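Local coordinates for probable AP endonuclease (African swine fever virus, PDB 6KI3), which probably repairs DNA by cleaving the backbone on the 5' side of abasic sites with zinc, and probably also has 3'-5' exonuclease, 3'-phosphatase and 3'-repair diesterase activities, at residues I254-V263 with F293-K301. Residues are numbered along the deposited sequence; the frame is centred on the assembly and turned at random.
Sequences IKQSGLYCFV and FTTLKSLLK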
loop_
_atom_site.group_PDB
_atom_site.type_symbol
_atom_site.label_atom_id
_atom_site.label_comp_id
_atom_site.label_asym_id
_atom_site.label_seq_id
_atom_site.Cartn_x
_atom_site.Cartn_y
_atom_site.Cartn_z
ATOM N N ILE A 254 16.011 -4.908 -17.029
ATOM C CA ILE A 254 14.993 -4.435 -16.094
ATOM C C ILE A 254 14.234 -3.218 -16.609
ATOM O O ILE A 254 13.154 -2.912 -16.088
ATOM C CB ILE A 254 15.629 -4.123 -14.729
ATOM C CG1 ILE A 254 16.775 -3.123 -14.890
ATOM C CG2 ILE A 254 16.126 -5.401 -14.071
ATOM C CD1 ILE A 254 17.518 -2.830 -13.602
ATOM N N LYS A 255 14.754 -2.519 -17.614
ATOM C CA LYS A 255 14.084 -1.340 -18.148
ATOM C C LYS A 255 13.085 -1.669 -19.250
ATOM O O LYS A 255 12.448 -0.754 -19.781
ATOM C CB LYS A 255 15.117 -0.329 -18.658
ATOM C CG LYS A 255 15.944 0.295 -17.543
ATOM C CD LYS A 255 16.944 1.311 -18.071
ATOM C CE LYS A 255 16.247 2.516 -18.678
ATOM N NZ LYS A 255 17.191 3.646 -18.905
ATOM N N GLN A 256 12.935 -2.944 -19.607
ATOM C CA GLN A 256 11.842 -3.392 -20.456
ATOM C C GLN A 256 10.750 -4.101 -19.667
ATOM O O GLN A 256 9.760 -4.543 -20.259
ATOM C CB GLN A 256 12.360 -4.315 -21.565
ATOM C CG GLN A 256 13.021 -3.588 -22.725
ATOM C CD GLN A 256 14.500 -3.352 -22.503
ATOM O OE1 GLN A 256 15.304 -4.280 -22.568
ATOM N NE2 GLN A 256 14.868 -2.104 -22.236
ATOM N N SER A 257 10.909 -4.220 -18.352
ATOM C CA SER A 257 9.889 -4.830 -17.517
ATOM C C SER A 257 8.710 -3.881 -17.332
ATOM O O SER A 257 8.789 -2.681 -17.608
ATOM C CB SER A 257 10.465 -5.204 -16.151
ATOM O OG SER A 257 10.918 -4.054 -15.456
ATOM N N GLY A 258 7.597 -4.442 -16.857
ATOM C CA GLY A 258 6.460 -3.612 -16.508
ATOM C C GLY A 258 6.697 -2.787 -15.261
ATOM O O GLY A 258 6.101 -1.718 -15.100
ATOM N N LEU A 259 7.574 -3.259 -14.370
ATOM C CA LEU A 259 7.844 -2.527 -13.136
ATOM C C LEU A 259 8.529 -1.196 -13.414
ATOM O O LEU A 259 8.198 -0.181 -12.789
ATOM C CB LEU A 259 8.700 -3.370 -12.193
ATOM C CG LEU A 259 9.163 -2.629 -10.985
ATOM C CD1 LEU A 259 8.187 -2.749 -9.892
ATOM C CD2 LEU A 259 10.534 -3.075 -10.530
ATOM N N TYR A 260 9.494 -1.179 -14.338
ATOM C CA TYR A 260 10.184 0.070 -14.647
ATOM C C TYR A 260 9.220 1.127 -15.164
ATOM O O TYR A 260 9.427 2.323 -14.928
ATOM C CB TYR A 260 11.300 -0.172 -15.665
ATOM C CG TYR A 260 11.990 1.100 -16.100
ATOM C CD1 TYR A 260 12.710 1.864 -15.192
ATOM C CD2 TYR A 260 11.919 1.539 -17.415
ATOM C CE1 TYR A 260 13.343 3.029 -15.581
ATOM C CE2 TYR A 260 12.548 2.703 -17.814
ATOM C CZ TYR A 260 13.259 3.444 -16.893
ATOM O OH TYR A 260 13.889 4.604 -17.283
ATOM N N CYS A 261 8.162 0.712 -15.862
ATOM C CA CYS A 261 7.132 1.664 -16.262
ATOM C C CYS A 261 6.358 2.170 -15.050
ATOM O O CYS A 261 5.955 3.339 -15.009
ATOM C CB CYS A 261 6.189 1.023 -17.279
ATOM S SG CYS A 261 4.953 2.154 -17.957
ATOM N N PHE A 262 6.141 1.306 -14.055
ATOM C CA PHE A 262 5.525 1.756 -12.811
ATOM C C PHE A 262 6.442 2.715 -12.062
ATOM O O PHE A 262 5.970 3.673 -11.441
ATOM C CB PHE A 262 5.169 0.557 -11.928
ATOM C CG PHE A 262 3.868 -0.106 -12.290
ATOM C CD1 PHE A 262 2.670 0.373 -11.789
ATOM C CD2 PHE A 262 3.844 -1.213 -13.122
ATOM C CE1 PHE A 262 1.470 -0.234 -12.116
ATOM C CE2 PHE A 262 2.649 -1.826 -13.453
ATOM C CZ PHE A 262 1.461 -1.335 -12.949
ATOM N N VAL A 263 7.753 2.474 -12.111
ATOM C CA VAL A 263 8.697 3.353 -11.429
ATOM C C VAL A 263 8.700 4.736 -12.071
ATOM O O VAL A 263 8.816 5.756 -11.380
ATOM C CB VAL A 263 10.102 2.721 -11.423
ATOM C CG1 VAL A 263 11.125 3.682 -10.836
ATOM C CG2 VAL A 263 10.087 1.416 -10.643
ATOM N N PHE A 293 16.054 -2.749 -3.493
ATOM C CA PHE A 293 16.234 -1.301 -3.455
ATOM C C PHE A 293 17.462 -0.847 -4.236
ATOM O O PHE A 293 17.489 0.285 -4.729
ATOM C CB PHE A 293 16.303 -0.813 -2.007
ATOM C CG PHE A 293 14.965 -0.780 -1.320
ATOM C CD1 PHE A 293 14.003 0.142 -1.699
ATOM C CD2 PHE A 293 14.669 -1.666 -0.300
ATOM C CE1 PHE A 293 12.770 0.176 -1.074
ATOM C CE2 PHE A 293 13.439 -1.637 0.330
ATOM C CZ PHE A 293 12.488 -0.715 -0.059
ATOM N N THR A 294 18.481 -1.701 -4.362
ATOM C CA THR A 294 19.585 -1.382 -5.263
ATOM C C THR A 294 19.131 -1.429 -6.716
ATOM O O THR A 294 19.538 -0.590 -7.528
ATOM C CB THR A 294 20.757 -2.337 -5.036
ATOM O OG1 THR A 294 20.282 -3.689 -5.012
ATOM C CG2 THR A 294 21.463 -2.021 -3.722
ATOM N N THR A 295 18.284 -2.403 -7.061
ATOM C CA THR A 295 17.692 -2.432 -8.394
ATOM C C THR A 295 16.789 -1.224 -8.613
ATOM O O THR A 295 16.781 -0.632 -9.698
ATOM C CB THR A 295 16.912 -3.732 -8.597
ATOM O OG1 THR A 295 17.794 -4.849 -8.436
ATOM C CG2 THR A 295 16.295 -3.777 -9.990
ATOM N N LEU A 296 16.019 -0.845 -7.589
ATOM C CA LEU A 296 15.227 0.376 -7.676
ATOM C C LEU A 296 16.121 1.596 -7.854
ATOM O O LEU A 296 15.815 2.486 -8.656
ATOM C CB LEU A 296 14.352 0.528 -6.432
ATOM C CG LEU A 296 12.979 -0.145 -6.470
ATOM C CD1 LEU A 296 12.331 -0.112 -5.096
ATOM C CD2 LEU A 296 12.088 0.531 -7.500
ATOM N N LYS A 297 17.235 1.650 -7.120
ATOM C CA LYS A 297 18.163 2.767 -7.261
ATOM C C LYS A 297 18.751 2.831 -8.666
ATOM O O LYS A 297 19.061 3.921 -9.160
ATOM C CB LYS A 297 19.274 2.659 -6.215
ATOM C CG LYS A 297 20.204 3.862 -6.158
ATOM C CD LYS A 297 21.156 3.763 -4.978
ATOM C CE LYS A 297 21.916 2.445 -4.988
ATOM N NZ LYS A 297 22.860 2.338 -3.840
ATOM N N SER A 298 18.908 1.678 -9.322
ATOM C CA SER A 298 19.373 1.669 -10.705
ATOM C C SER A 298 18.360 2.338 -11.624
ATOM O O SER A 298 18.719 3.156 -12.478
ATOM C CB SER A 298 19.638 0.232 -11.157
ATOM O OG SER A 298 20.301 -0.508 -10.148
ATOM N N LEU A 299 17.078 2.001 -11.457
ATOM C CA LEU A 299 16.029 2.567 -12.295
ATOM C C LEU A 299 15.754 4.029 -11.974
ATOM O O LEU A 299 15.104 4.715 -12.772
ATOM C CB LEU A 299 14.746 1.749 -12.135
ATOM C CG LEU A 299 14.899 0.242 -12.350
ATOM C CD1 LEU A 299 13.647 -0.505 -11.915
ATOM C CD2 LEU A 299 15.224 -0.051 -13.803
ATOM N N LEU A 300 16.229 4.519 -10.829
ATOM C CA LEU A 300 15.965 5.889 -10.409
ATOM C C LEU A 300 17.148 6.791 -10.734
ATOM O O LEU A 300 17.055 7.659 -11.611
ATOM C CB LEU A 300 15.663 5.935 -8.913
ATOM C CG LEU A 300 14.350 5.294 -8.455
ATOM C CD1 LEU A 300 14.411 4.956 -6.963
ATOM C CD2 LEU A 300 13.174 6.217 -8.754
ATOM N N LYS A 301 18.261 6.595 -10.032
ATOM C CA LYS A 301 19.464 7.376 -10.276
ATOM C C LYS A 301 20.126 6.942 -11.577
ATOM O O LYS A 301 20.944 6.022 -11.594
ATOM C CB LYS A 301 20.446 7.240 -9.110
ATOM O OXT LYS A 301 19.858 7.497 -12.644
#
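The carbonyl oxygen of Ile254 is gripped by Ser257, whose OG donates to Ile254 O at 2.6 Å from a position tilted out of the carbonyl plane, while its backbone N adds a weak bond. The same hydroxyl oxygen weakly N-caps helix 258-269 by accepting from Tyr260 N, which ties the preceding turn to the helix start. No hydrogen bond bridges 254-263 and 293-301; their contact is apolar and centred on Leu299. Its CD2 branch enters between Ile254 CG1, 3.6 Å from Leu299 CD2, and Tyr260 CD1, 3.5 Å from that methyl, which meets the ring obliquely. Lys255 CG lies over the centre of one face of the Tyr260 ring and also touches Leu299 CD2, at 3.8 Å, whereas Leu299 O sits in plane at the ring edge. With CG1 between its backbone N and carbonyl carbon (chi1 55°), Ile254 extends CD1 to Thr295 CG2, 3.9 Å away; the Thr295 hydroxyl instead bonds back to Ala291 O. The other Leu299 branch, CD1, faces Leu259 and Val263. Val263 divides its methyls: CG2 meets Leu296 CD2 at 3.8 Å, and CG1 meets Leu300 CD2 at 3.9 Å. Leu296 and Leu300 also rest on Phe7 of strand 6-10. The two helix segments cross at -64°, with 10.5 Å between their axes. This is outer-layer helix packing of a TIM barrel: helices 258-269 and 282-300 flank strand 272-275 in sequence, and that strand pairs with strand 6-10 where the barrel closes.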